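Local coordinates for CglIIR protein (Corynebacterium glutamicum, PDB 6F1S), which forms the C-terminal domain of the CglI restriction endonuclease H subunit, whose helicase-like DEAD-Z1 NTPase motor probably supports DNA cleavage by the complex, at residues 93-97 with 114-118; 121-127 with 157-161; 21-26 with 104-110; 97-103 with 129-135. One frame throughout, in Å; residues are numbered along the deposited sequence.

The four contacts are a worked example of how one mixed sheet gathers distant parts of a chain. Its strands run in the order 21-23, 152-158, 126-132, 92-100, 49-52. Interactions 1 and 4 share Arg97 and strand 92-100, and both belong to the beta-alpha-beta unit made with helix 112-120 and strand 126-132; their centres lie about 14 Å apart. Interaction 2 pairs 126-132 with 152-158; its centre is about 10 Å from that of interaction 1 and about 22 Å from that of interaction 4, which lies on the opposite side of the chain's centre. Interaction 3 brings the loop before helix 112-120 to strand 21-23, so the crossover joins the sheet's centre to that strand.

Interaction 1 of 4, residues 93-97 with 114-118; sequences RMVLR and DQALS
Helix 114-118 covers strand 93-97 through both charged and apolar side chains, and here long side chains do the work. Strand 93-97 is extended and helix 114-118 runs antiparallel to it, at 176°, with the axes 11.6 Å apart; Val95 and Asp114 have the nearest CA atoms, at 8.9 Å. Alternate residues Arg93, Val95 and Arg97 point at the helix. Arg97, m at chi1 and chi2 and t at chi3, bends its guanidinium to Asp114 (chi1 m): Arg97 NH2 to Asp114 OD1 is 2.8 Å and Arg97 NE to Asp114 OD1 3.1 Å, a salt bridge. Arg93, t through chi3, stretches out, with CZ 3.7 Å from Leu117 CD2, which lies over its guanidinium face; a water joins Arg93 NH1 (2.6 Å) to Leu117 O (3.2 Å). The Arg93 guanidinium also forms salt bridges with Asp49 and Glu121. Leu117 (tt) fills the middle, CD2 4.2 Å from Val95 CG2. The near-antiparallel helix on its strand is characteristic of a beta-alpha-beta crossover, here 92-100, 112-120 and 126-132.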
loop_
_atom_site.group_PDB
_atom_site.type_symbol
_atom_site.label_atom_id
_atom_site.label_comp_id
_atom_site.label_asym_id
_atom_site.label_seq_id
_atom_site.Cartn_x
_atom_site.Cartn_y
_atom_site.Cartn_z
ATOM N N ARG A 93 5.114 -10.006 -1.580
ATOM C CA ARG A 93 4.845 -9.565 -2.940
ATOM C C ARG A 93 4.421 -8.098 -2.911
ATOM O O ARG A 93 3.610 -7.691 -2.076
ATOM C CB ARG A 93 3.767 -10.437 -3.586
ATOM C CG ARG A 93 3.493 -10.137 -5.052
ATOM C CD ARG A 93 2.473 -11.113 -5.605
ATOM N NE ARG A 93 2.139 -10.855 -7.002
ATOM C CZ ARG A 93 1.144 -11.450 -7.655
ATOM N NH1 ARG A 93 0.374 -12.338 -7.037
ATOM N NH2 ARG A 93 0.915 -11.151 -8.928
HETATM N N MSE A 94 4.991 -7.302 -3.807
HETATM C CA MSE A 94 4.666 -5.882 -3.854
HETATM C C MSE A 94 4.253 -5.451 -5.257
HETATM O O MSE A 94 4.956 -5.710 -6.241
HETATM C CB MSE A 94 5.841 -5.028 -3.368
HETATM C CG MSE A 94 5.489 -3.546 -3.284
HETATM SE SE MSE A 94 6.761 -2.441 -2.281
HETATM C CE MSE A 94 8.160 -2.268 -3.630
ATOM N N VAL A 95 3.098 -4.797 -5.326
ATOM C CA VAL A 95 2.555 -4.305 -6.579
ATOM C C VAL A 95 2.450 -2.783 -6.524
ATOM O O VAL A 95 1.835 -2.225 -5.614
ATOM C CB VAL A 95 1.174 -4.933 -6.880
ATOM C CG1 VAL A 95 0.568 -4.348 -8.145
ATOM C CG2 VAL A 95 1.297 -6.453 -6.990
ATOM N N LEU A 96 3.082 -2.122 -7.489
ATOM C CA LEU A 96 3.074 -0.668 -7.587
ATOM C C LEU A 96 2.304 -0.245 -8.825
ATOM O O LEU A 96 2.676 -0.614 -9.937
ATOM C CB LEU A 96 4.499 -0.105 -7.658
ATOM C CG LEU A 96 5.520 -0.516 -6.596
ATOM C CD1 LEU A 96 6.881 0.120 -6.885
ATOM C CD2 LEU A 96 5.040 -0.146 -5.206
ATOM N N ARG A 97 1.232 0.518 -8.632
ATOM C CA ARG A 97 0.459 1.061 -9.748
ATOM C C ARG A 97 0.528 2.579 -9.744
ATOM O O ARG A 97 0.374 3.215 -8.697
ATOM C CB ARG A 97 -1.008 0.624 -9.673
ATOM C CG ARG A 97 -1.227 -0.861 -9.517
ATOM C CD ARG A 97 -0.911 -1.621 -10.782
ATOM N NE ARG A 97 -1.335 -3.006 -10.643
ATOM C CZ ARG A 97 -0.788 -4.025 -11.290
ATOM N NH1 ARG A 97 0.219 -3.816 -12.127
ATOM N NH2 ARG A 97 -1.239 -5.254 -11.088
ATOM N N ASP A 114 -6.686 -5.791 -9.883
ATOM C CA ASP A 114 -5.945 -5.977 -8.638
ATOM C C ASP A 114 -6.772 -6.703 -7.560
ATOM O O ASP A 114 -6.207 -7.344 -6.668
ATOM C CB ASP A 114 -5.435 -4.626 -8.126
ATOM C CG ASP A 114 -4.281 -4.089 -8.966
ATOM O OD1 ASP A 114 -3.487 -4.917 -9.449
ATOM O OD2 ASP A 114 -4.167 -2.857 -9.153
ATOM N N GLN A 115 -8.100 -6.609 -7.653
ATOM C CA GLN A 115 -8.988 -7.421 -6.823
ATOM C C GLN A 115 -8.703 -8.903 -7.080
ATOM O O GLN A 115 -8.444 -9.667 -6.146
ATOM C CB GLN A 115 -10.463 -7.113 -7.108
ATOM C CG GLN A 115 -11.113 -6.082 -6.178
ATOM C CD GLN A 115 -11.220 -6.553 -4.731
ATOM O OE1 GLN A 115 -11.103 -7.741 -4.435
ATOM N NE2 GLN A 115 -11.432 -5.613 -3.824
ATOM N N ALA A 116 -8.736 -9.294 -8.354
ATOM C CA ALA A 116 -8.506 -10.684 -8.739
ATOM C C ALA A 116 -7.089 -11.103 -8.390
ATOM O O ALA A 116 -6.873 -12.224 -7.936
ATOM C CB ALA A 116 -8.774 -10.884 -10.234
ATOM N N LEU A 117 -6.132 -10.204 -8.613
ATOM C CA LEU A 117 -4.732 -10.465 -8.283
ATOM C C LEU A 117 -4.600 -10.824 -6.811
ATOM O O LEU A 117 -3.996 -11.839 -6.464
ATOM C CB LEU A 117 -3.854 -9.250 -8.616
ATOM C CG LEU A 117 -2.325 -9.384 -8.531
ATOM C CD1 LEU A 117 -1.654 -8.352 -9.419
ATOM C CD2 LEU A 117 -1.795 -9.259 -7.100
ATOM N N SER A 118 -5.176 -9.993 -5.947
ATOM C CA SER A 118 -5.024 -10.178 -4.511
ATOM C C SER A 118 -5.770 -11.415 -4.021
ATOM O O SER A 118 -5.303 -12.105 -3.118
ATOM C CB SER A 118 -5.498 -8.933 -3.751
ATOM O OG SER A 118 -6.884 -8.705 -3.930
HETATM O O HOH W 1 -1.768 -13.459 -8.026
#

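Interaction 2 of 4, residues 121-127 with 157-161; sequences EVAHPLL and IKLPG
Lys158 supplies the strongest polar links, through backbone and side chain alike. Leu126 N donates to Lys158 O at 2.9 Å and Lys158 N to Leu126 O at 3.0 Å, making Leu126-Lys158 a hydrogen-bonded antiparallel pair with CA atoms 5.1 Å apart. Leu127 and Ile157 follow as a non-hydrogen-bonded pair with CA atoms 4.8 Å apart. The lysine is t through chi3 and m at chi4, so NZ reaches Glu121 O at 2.9 Å, where the chain has just left helix 112-120; a weak hydrogen bond to Ser118 O adds to this. Glu121 folds back (chi1 t, chi2 p), its OE1 accepting from Ala123 N at 2.9 Å and, very short, from His124 N at 2.5 Å, while OE2 forms a salt bridge with Arg93. Further out, Pro160 CB lies 3.4 Å from Val122 O, Pro125 CG 4.0 Å from Pro160 CD, and Leu127 CD1 3.9 Å from Ile157 CG2. The chemistry implies that a strand lysine can bind the carbonyl just beyond a helix's C-terminal end.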
loop_
_atom_site.group_PDB
_atom_site.type_symbol
_atom_site.label_atom_id
_atom_site.label_comp_id
_atom_site.label_asym_id
_atom_site.label_seq_id
_atom_site.Cartn_x
_atom_site.Cartn_y
_atom_site.Cartn_z
ATOM N N GLU A 121 -3.568 -14.385 -4.714
ATOM C CA GLU A 121 -2.333 -14.493 -3.933
ATOM C C GLU A 121 -2.615 -15.011 -2.532
ATOM O O GLU A 121 -3.155 -14.292 -1.699
ATOM C CB GLU A 121 -1.617 -13.146 -3.855
ATOM C CG GLU A 121 -0.336 -13.174 -3.032
ATOM C CD GLU A 121 0.640 -14.236 -3.509
ATOM O OE1 GLU A 121 0.921 -15.173 -2.733
ATOM O OE2 GLU A 121 1.126 -14.133 -4.657
ATOM N N VAL A 122 -2.250 -16.263 -2.276
ATOM C CA VAL A 122 -2.524 -16.875 -0.977
ATOM C C VAL A 122 -1.259 -17.355 -0.269
ATOM O O VAL A 122 -1.327 -17.877 0.842
ATOM C CB VAL A 122 -3.497 -18.070 -1.110
ATOM C CG1 VAL A 122 -4.875 -17.587 -1.548
ATOM C CG2 VAL A 122 -2.952 -19.102 -2.084
ATOM N N ALA A 123 -0.109 -17.170 -0.905
ATOM C CA ALA A 123 1.158 -17.585 -0.316
ATOM C C ALA A 123 1.931 -16.402 0.253
ATOM O O ALA A 123 2.352 -16.421 1.406
ATOM C CB ALA A 123 2.005 -18.313 -1.345
ATOM N N HIS A 124 2.117 -15.374 -0.565
ATOM C CA HIS A 124 2.922 -14.224 -0.169
ATOM C C HIS A 124 2.098 -13.162 0.543
ATOM O O HIS A 124 1.008 -12.810 0.093
ATOM C CB HIS A 124 3.597 -13.591 -1.391
ATOM C CG HIS A 124 4.585 -14.483 -2.077
ATOM N ND1 HIS A 124 5.860 -14.689 -1.597
ATOM C CD2 HIS A 124 4.489 -15.208 -3.216
ATOM C CE1 HIS A 124 6.504 -15.512 -2.404
ATOM N NE2 HIS A 124 5.694 -15.841 -3.395
ATOM N N PRO A 125 2.618 -12.649 1.667
ATOM C CA PRO A 125 2.073 -11.399 2.201
ATOM C C PRO A 125 2.102 -10.357 1.091
ATOM O O PRO A 125 3.120 -10.240 0.409
ATOM C CB PRO A 125 3.034 -11.044 3.336
ATOM C CG PRO A 125 3.645 -12.343 3.731
ATOM C CD PRO A 125 3.733 -13.163 2.480
ATOM N N LEU A 126 1.002 -9.644 0.890
ATOM C CA LEU A 126 0.856 -8.799 -0.283
ATOM C C LEU A 126 0.716 -7.320 0.076
ATOM O O LEU A 126 -0.114 -6.949 0.904
ATOM C CB LEU A 126 -0.357 -9.255 -1.105
ATOM C CG LEU A 126 -0.659 -8.468 -2.378
ATOM C CD1 LEU A 126 0.493 -8.577 -3.363
ATOM C CD2 LEU A 126 -1.957 -8.941 -3.018
ATOM N N LEU A 127 1.544 -6.485 -0.547
ATOM C CA LEU A 127 1.406 -5.032 -0.444
ATOM C C LEU A 127 1.144 -4.434 -1.822
ATOM O O LEU A 127 1.955 -4.572 -2.741
ATOM C CB LEU A 127 2.657 -4.395 0.175
ATOM C CG LEU A 127 2.725 -2.857 0.213
ATOM C CD1 LEU A 127 1.695 -2.270 1.171
ATOM C CD2 LEU A 127 4.128 -2.343 0.554
ATOM N N ILE A 157 -2.942 -3.899 2.141
ATOM C CA ILE A 157 -2.226 -5.065 2.636
ATOM C C ILE A 157 -3.140 -6.276 2.721
ATOM O O ILE A 157 -4.356 -6.145 2.868
ATOM C CB ILE A 157 -1.609 -4.805 4.025
ATOM C CG1 ILE A 157 -2.710 -4.454 5.026
ATOM C CG2 ILE A 157 -0.572 -3.688 3.952
ATOM C CD1 ILE A 157 -2.213 -4.175 6.422
ATOM N N LYS A 158 -2.541 -7.455 2.617
ATOM C CA LYS A 158 -3.275 -8.705 2.700
ATOM C C LYS A 158 -2.338 -9.800 3.187
ATOM O O LYS A 158 -1.310 -10.065 2.565
ATOM C CB LYS A 158 -3.882 -9.064 1.343
ATOM C CG LYS A 158 -4.651 -10.376 1.310
ATOM C CD LYS A 158 -5.302 -10.569 -0.058
ATOM C CE LYS A 158 -6.108 -11.851 -0.123
ATOM N NZ LYS A 158 -5.227 -13.045 -0.178
ATOM N N LEU A 159 -2.680 -10.416 4.313
ATOM C CA LEU A 159 -1.883 -11.515 4.855
ATOM C C LEU A 159 -2.328 -12.838 4.230
ATOM O O LEU A 159 -3.493 -12.990 3.856
ATOM C CB LEU A 159 -1.992 -11.557 6.386
ATOM C CG LEU A 159 -1.261 -10.448 7.165
ATOM C CD1 LEU A 159 -1.642 -10.457 8.629
ATOM C CD2 LEU A 159 0.242 -10.578 7.034
ATOM N N PRO A 160 -1.395 -13.797 4.095
ATOM C CA PRO A 160 -1.725 -15.079 3.456
ATOM C C PRO A 160 -2.702 -15.913 4.289
ATOM O O PRO A 160 -2.721 -15.806 5.518
ATOM C CB PRO A 160 -0.364 -15.773 3.333
ATOM C CG PRO A 160 0.487 -15.145 4.388
ATOM C CD PRO A 160 0.020 -13.726 4.506
ATOM N N GLY A 161 -3.511 -16.726 3.617
ATOM C CA GLY A 161 -4.539 -17.506 4.283
ATOM C C GLY A 161 -5.886 -17.390 3.595
ATOM O O GLY A 161 -5.965 -17.026 2.419
HETATM O O HOH W 2 -1.764 -12.547 0.757
#

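Interaction 3 of 4, residues 21-26 with 104-110; sequences NYFAAD and QGTGALL. With EDO (1,2-ethanediol), chain C.
The crossover loop between strand 92-100 and helix 112-120 packs against strand 21-23, outermost in the mixed sheet within this chain, and Phe23 buries the largest area of any residue in the contact, 91 Å². Segment 21-26 is extended through Phe23 and continues as loop; segment 104-110 has no regular structure and passes through positive phi at Gly105 (81°) and Gly107 (93°). The nearest CA pairs are Ala25-Gly105 at 6.2 Å and Phe23-Leu109 at 7.4 Å. With chi1 p, near 89°, Phe23 presents a ring face to Leu109: Leu109 CB sits 3.8 Å from the Phe23 ring centroid, only 11° off the normal, a CH-pi contact. Gly107 O approaches the ring edge, 3.7 Å from Phe23 CE1. At one end Gln104 (chi1 t, chi2 m) sends NE2 to Ala25 O, a 2.9 Å hydrogen bond; at the other Leu110 CD1 lies 3.7 Å from Asn21 ND2, whose polar partner is Ser118 OG. An ethanediol, probably from the crystallisation liquor, donates from EDO O1 to Leu109 O at 3.2 Å. Around this surface contact, Phe23 and Leu109 rest on Val154 of strand 152-158, and Leu110 touches Ile128 and Tyr130 of strand 126-132.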
loop_
_atom_site.group_PDB
_atom_site.type_symbol
_atom_site.label_atom_id
_atom_site.label_comp_id
_atom_site.label_asym_id
_atom_site.label_seq_id
_atom_site.Cartn_x
_atom_site.Cartn_y
_atom_site.Cartn_z
ATOM N N ASN A 21 -8.289 -8.126 2.263
ATOM C CA ASN A 21 -7.638 -6.865 1.904
ATOM C C ASN A 21 -7.934 -5.782 2.934
ATOM O O ASN A 21 -9.064 -5.640 3.383
ATOM C CB ASN A 21 -8.095 -6.376 0.524
ATOM C CG ASN A 21 -7.382 -7.069 -0.623
ATOM O OD1 ASN A 21 -6.163 -7.244 -0.608
ATOM N ND2 ASN A 21 -8.146 -7.448 -1.640
ATOM N N TYR A 22 -6.922 -5.012 3.302
ATOM C CA TYR A 22 -7.135 -3.822 4.119
ATOM C C TYR A 22 -6.369 -2.667 3.503
ATOM O O TYR A 22 -5.176 -2.788 3.238
ATOM C CB TYR A 22 -6.676 -4.039 5.566
ATOM C CG TYR A 22 -7.347 -5.187 6.286
ATOM C CD1 TYR A 22 -8.580 -5.022 6.907
ATOM C CD2 TYR A 22 -6.742 -6.434 6.356
ATOM C CE1 TYR A 22 -9.195 -6.073 7.571
ATOM C CE2 TYR A 22 -7.347 -7.490 7.016
ATOM C CZ TYR A 22 -8.572 -7.305 7.623
ATOM O OH TYR A 22 -9.172 -8.360 8.280
ATOM N N PHE A 23 -7.038 -1.550 3.257
ATOM C CA PHE A 23 -6.321 -0.392 2.743
ATOM C C PHE A 23 -6.567 0.843 3.608
ATOM O O PHE A 23 -7.618 0.989 4.222
ATOM C CB PHE A 23 -6.694 -0.124 1.272
ATOM C CG PHE A 23 -7.882 0.788 1.082
ATOM C CD1 PHE A 23 -9.171 0.275 1.065
ATOM C CD2 PHE A 23 -7.704 2.153 0.885
ATOM C CE1 PHE A 23 -10.267 1.102 0.874
ATOM C CE2 PHE A 23 -8.791 2.991 0.696
ATOM C CZ PHE A 23 -10.081 2.464 0.688
ATOM N N ALA A 24 -5.572 1.717 3.662
ATOM C CA ALA A 24 -5.680 2.967 4.398
ATOM C C ALA A 24 -6.585 3.951 3.670
ATOM O O ALA A 24 -6.277 4.387 2.563
ATOM C CB ALA A 24 -4.300 3.580 4.612
ATOM N N ALA A 25 -7.697 4.303 4.303
ATOM C CA ALA A 25 -8.640 5.263 3.743
ATOM C C ALA A 25 -8.041 6.657 3.680
ATOM O O ALA A 25 -8.281 7.404 2.729
ATOM C CB ALA A 25 -9.917 5.285 4.559
ATOM N N ASP A 26 -7.257 7.001 4.697
ATOM C CA ASP A 26 -6.703 8.346 4.810
ATOM C C ASP A 26 -5.231 8.333 5.235
ATOM O O ASP A 26 -4.891 8.787 6.324
ATOM C CB ASP A 26 -7.535 9.167 5.807
ATOM C CG ASP A 26 -7.182 10.643 5.793
ATOM O OD1 ASP A 26 -6.644 11.117 4.772
ATOM O OD2 ASP A 26 -7.446 11.332 6.803
ATOM N N GLN A 104 -10.634 10.200 -2.497
ATOM C CA GLN A 104 -10.550 9.844 -1.095
ATOM C C GLN A 104 -11.951 9.634 -0.522
ATOM O O GLN A 104 -12.891 10.348 -0.875
ATOM C CB GLN A 104 -9.797 10.930 -0.322
ATOM C CG GLN A 104 -9.268 10.495 1.038
ATOM C CD GLN A 104 -10.355 10.410 2.090
ATOM O OE1 GLN A 104 -11.339 11.139 2.032
ATOM N NE2 GLN A 104 -10.194 9.504 3.046
ATOM N N GLY A 105 -12.084 8.643 0.352
ATOM C CA GLY A 105 -13.310 8.438 1.100
ATOM C C GLY A 105 -14.424 7.707 0.377
ATOM O O GLY A 105 -15.546 7.663 0.873
ATOM N N THR A 106 -14.135 7.127 -0.785
ATOM C CA THR A 106 -15.169 6.415 -1.535
ATOM C C THR A 106 -15.387 4.994 -1.019
ATOM O O THR A 106 -16.330 4.319 -1.431
ATOM C CB THR A 106 -14.842 6.338 -3.041
ATOM O OG1 THR A 106 -13.621 5.614 -3.235
ATOM C CG2 THR A 106 -14.714 7.728 -3.636
ATOM N N GLY A 107 -14.508 4.538 -0.131
ATOM C CA GLY A 107 -14.669 3.235 0.488
ATOM C C GLY A 107 -13.957 2.097 -0.214
ATOM O O GLY A 107 -13.957 0.967 0.276
ATOM N N ALA A 108 -13.345 2.390 -1.359
ATOM C CA ALA A 108 -12.664 1.365 -2.148
ATOM C C ALA A 108 -11.403 1.922 -2.789
ATOM O O ALA A 108 -11.275 3.136 -2.966
ATOM C CB ALA A 108 -13.596 0.813 -3.213
ATOM N N LEU A 109 -10.477 1.034 -3.138
ATOM C CA LEU A 109 -9.222 1.451 -3.759
ATOM C C LEU A 109 -8.917 0.674 -5.036
ATOM O O LEU A 109 -8.738 1.260 -6.099
ATOM C CB LEU A 109 -8.051 1.281 -2.786
ATOM C CG LEU A 109 -6.693 1.693 -3.360
ATOM C CD1 LEU A 109 -6.676 3.195 -3.636
ATOM C CD2 LEU A 109 -5.549 1.287 -2.432
ATOM N N LEU A 110 -8.869 -0.650 -4.914
ATOM C CA LEU A 110 -8.368 -1.527 -5.969
ATOM C C LEU A 110 -9.223 -1.588 -7.230
ATOM O O LEU A 110 -10.452 -1.530 -7.182
ATOM C CB LEU A 110 -8.202 -2.948 -5.423
ATOM C CG LEU A 110 -7.290 -3.096 -4.206
ATOM C CD1 LEU A 110 -7.211 -4.559 -3.790
ATOM C CD2 LEU A 110 -5.903 -2.522 -4.497
HETATM C C1 EDO C . -8.073 1.738 -9.898
HETATM O O1 EDO C . -9.346 1.503 -9.276
HETATM C C2 EDO C . -8.246 2.393 -11.264
HETATM O O2 EDO C . -7.920 3.788 -11.193
#

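Interaction 4 of 4, residues 97-103 with 129-135; sequences RTNRKVN and LYRIEGV. With EDO (1,2-ethanediol), chain C.
Parallel strands pair by staggered bonds, and segment 129-135 begins in that way: Leu129 O accepts from Arg97 N at 2.9 Å. Tyr130 pairs with Arg97 (CA-CA 5.0 Å), and its ring face receives Arg100, which is m at chi1 and chi2; Arg100 CG is 3.9 Å from the Tyr130 ring centroid, a CH-pi contact. Arg131 N donates to Arg97 O at 2.8 Å and Arg131 O accepts from Arg100 N at 3.1 Å, across the corner where Asn99 adopts phi 56°. The Arg131 side chain forms salt bridges with Glu133 and Asp36. Ile132 CD1 packs 3.8 Å from Val102 CB. At Glu133 the strand has ended, and Glu133 O accepts a hydrogen bond from Lys101 NZ at 2.8 Å. Gly134 (phi 75°) turns the chain, and Val135, the N-cap of helix 136-141, places CG2 3.7 Å from Lys101 CD. Strands 92-100 and 126-132 are the parallel strands that helix 112-120 connects, with Thr98, Leu129 and Arg131 packed on helix 32-46 and strand 152-158 flanking strand 126-132.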
loop_
_atom_site.group_PDB
_atom_site.type_symbol
_atom_site.label_atom_id
_atom_site.label_comp_id
_atom_site.label_asym_id
_atom_site.label_seq_id
_atom_site.Cartn_x
_atom_site.Cartn_y
_atom_site.Cartn_z
ATOM N N ARG A 97 1.232 0.518 -8.632
ATOM C CA ARG A 97 0.459 1.061 -9.748
ATOM C C ARG A 97 0.528 2.579 -9.744
ATOM O O ARG A 97 0.374 3.215 -8.697
ATOM C CB ARG A 97 -1.008 0.624 -9.673
ATOM C CG ARG A 97 -1.227 -0.861 -9.517
ATOM C CD ARG A 97 -0.911 -1.621 -10.782
ATOM N NE ARG A 97 -1.335 -3.006 -10.643
ATOM C CZ ARG A 97 -0.788 -4.025 -11.290
ATOM N NH1 ARG A 97 0.219 -3.816 -12.127
ATOM N NH2 ARG A 97 -1.239 -5.254 -11.088
ATOM N N THR A 98 0.736 3.163 -10.914
ATOM C CA THR A 98 0.736 4.612 -11.023
ATOM C C THR A 98 -0.411 5.085 -11.916
ATOM O O THR A 98 -1.134 4.270 -12.498
ATOM C CB THR A 98 2.082 5.119 -11.558
ATOM O OG1 THR A 98 2.314 4.576 -12.862
ATOM C CG2 THR A 98 3.208 4.694 -10.619
ATOM N N ASN A 99 -0.574 6.404 -12.003
ATOM C CA ASN A 99 -1.648 7.025 -12.780
ATOM C C ASN A 99 -3.022 6.508 -12.333
ATOM O O ASN A 99 -3.939 6.363 -13.132
ATOM C CB ASN A 99 -1.433 6.792 -14.283
ATOM C CG ASN A 99 -2.463 7.510 -15.147
ATOM O OD1 ASN A 99 -2.849 8.646 -14.861
ATOM N ND2 ASN A 99 -2.941 6.828 -16.190
ATOM N N ARG A 100 -3.162 6.224 -11.044
ATOM C CA ARG A 100 -4.458 5.830 -10.510
ATOM C C ARG A 100 -5.315 7.057 -10.256
ATOM O O ARG A 100 -4.805 8.119 -9.895
ATOM C CB ARG A 100 -4.298 5.011 -9.224
ATOM C CG ARG A 100 -3.494 3.717 -9.387
ATOM C CD ARG A 100 -4.114 2.759 -10.403
ATOM N NE ARG A 100 -3.777 3.121 -11.778
ATOM C CZ ARG A 100 -4.418 2.677 -12.854
ATOM N NH1 ARG A 100 -5.432 1.832 -12.722
ATOM N NH2 ARG A 100 -4.042 3.077 -14.064
ATOM N N LYS A 101 -6.620 6.910 -10.469
ATOM C CA LYS A 101 -7.569 7.999 -10.256
ATOM C C LYS A 101 -8.715 7.545 -9.366
ATOM O O LYS A 101 -9.762 7.124 -9.848
ATOM C CB LYS A 101 -8.112 8.509 -11.587
ATOM C CG LYS A 101 -7.069 9.133 -12.477
ATOM C CD LYS A 101 -6.609 10.460 -11.918
ATOM C CE LYS A 101 -5.677 11.158 -12.892
ATOM N NZ LYS A 101 -5.440 12.567 -12.487
ATOM N N VAL A 102 -8.495 7.623 -8.061
ATOM C CA VAL A 102 -9.488 7.233 -7.074
ATOM C C VAL A 102 -9.649 8.378 -6.083
ATOM O O VAL A 102 -8.661 8.915 -5.587
ATOM C CB VAL A 102 -9.073 5.939 -6.331
ATOM C CG1 VAL A 102 -10.114 5.550 -5.297
ATOM C CG2 VAL A 102 -8.835 4.798 -7.318
ATOM N N ASN A 103 -10.882 8.777 -5.804
ATOM C CA ASN A 103 -11.085 9.845 -4.834
ATOM C C ASN A 103 -11.010 9.321 -3.415
ATOM O O ASN A 103 -11.279 8.152 -3.155
ATOM C CB ASN A 103 -12.423 10.547 -5.058
ATOM C CG ASN A 103 -12.429 11.394 -6.310
ATOM O OD1 ASN A 103 -11.752 12.420 -6.384
ATOM N ND2 ASN A 103 -13.201 10.974 -7.305
ATOM N N LEU A 129 0.504 -0.852 -3.703
ATOM C CA LEU A 129 0.592 0.596 -3.549
ATOM C C LEU A 129 0.029 1.312 -4.780
ATOM O O LEU A 129 0.442 1.053 -5.908
ATOM C CB LEU A 129 2.041 1.025 -3.288
ATOM C CG LEU A 129 2.584 0.679 -1.894
ATOM C CD1 LEU A 129 4.107 0.787 -1.818
ATOM C CD2 LEU A 129 1.950 1.555 -0.842
ATOM N N TYR A 130 -0.934 2.197 -4.546
ATOM C CA TYR A 130 -1.549 2.982 -5.610
ATOM C C TYR A 130 -1.079 4.428 -5.550
ATOM O O TYR A 130 -1.234 5.091 -4.519
ATOM C CB TYR A 130 -3.078 2.944 -5.515
ATOM C CG TYR A 130 -3.753 1.833 -6.293
ATOM C CD1 TYR A 130 -3.118 0.621 -6.505
ATOM C CD2 TYR A 130 -5.034 2.002 -6.813
ATOM C CE1 TYR A 130 -3.736 -0.398 -7.207
ATOM C CE2 TYR A 130 -5.655 0.992 -7.523
ATOM C CZ TYR A 130 -4.998 -0.207 -7.717
ATOM O OH TYR A 130 -5.596 -1.229 -8.420
ATOM N N ARG A 131 -0.507 4.913 -6.649
ATOM C CA ARG A 131 -0.078 6.306 -6.731
ATOM C C ARG A 131 -1.178 7.149 -7.360
ATOM O O ARG A 131 -1.557 6.934 -8.504
ATOM C CB ARG A 131 1.220 6.437 -7.533
ATOM C CG ARG A 131 1.919 7.793 -7.410
ATOM C CD ARG A 131 3.107 7.882 -8.361
ATOM N NE ARG A 131 3.897 9.093 -8.161
ATOM C CZ ARG A 131 3.641 10.256 -8.753
ATOM N NH1 ARG A 131 2.606 10.368 -9.578
ATOM N NH2 ARG A 131 4.415 11.307 -8.516
ATOM N N ILE A 132 -1.693 8.106 -6.599
ATOM C CA ILE A 132 -2.780 8.958 -7.066
ATOM C C ILE A 132 -2.339 10.410 -7.118
ATOM O O ILE A 132 -1.880 10.961 -6.117
ATOM C CB ILE A 132 -4.018 8.839 -6.165
ATOM C CG1 ILE A 132 -4.510 7.395 -6.137
ATOM C CG2 ILE A 132 -5.122 9.780 -6.638
ATOM C CD1 ILE A 132 -5.618 7.148 -5.141
ATOM N N GLU A 133 -2.491 11.022 -8.289
ATOM C CA GLU A 133 -2.053 12.393 -8.513
ATOM C C GLU A 133 -3.072 13.163 -9.349
ATOM O O GLU A 133 -3.690 12.605 -10.248
ATOM C CB GLU A 133 -0.688 12.398 -9.203
ATOM C CG GLU A 133 -0.065 13.766 -9.378
ATOM C CD GLU A 133 0.981 13.789 -10.477
ATOM O OE1 GLU A 133 2.029 13.128 -10.330
ATOM O OE2 GLU A 133 0.748 14.467 -11.498
ATOM N N GLY A 134 -3.248 14.446 -9.044
ATOM C CA GLY A 134 -4.092 15.322 -9.841
ATOM C C GLY A 134 -5.577 15.099 -9.643
ATOM O O GLY A 134 -6.360 15.191 -10.586
ATOM N N VAL A 135 -5.963 14.822 -8.404
ATOM C CA VAL A 135 -7.339 14.498 -8.051
ATOM C C VAL A 135 -7.862 15.479 -6.997
ATOM O O VAL A 135 -9.050 15.824 -6.975
ATOM C CB VAL A 135 -7.431 13.034 -7.538
ATOM C CG1 VAL A 135 -8.528 12.860 -6.515
ATOM C CG2 VAL A 135 -7.609 12.071 -8.701
HETATM C C1 EDO C . -8.073 1.738 -9.898
HETATM O O1 EDO C . -9.346 1.503 -9.276
HETATM C C2 EDO C . -8.246 2.393 -11.264
HETATM O O2 EDO C . -7.920 3.788 -11.193
HETATM O O HOH W 3 0.584 8.831 -10.404
HETATM O O HOH W 4 -2.480 9.430 -10.566
HETATM O O HOH W 5 -11.380 14.458 -8.046
#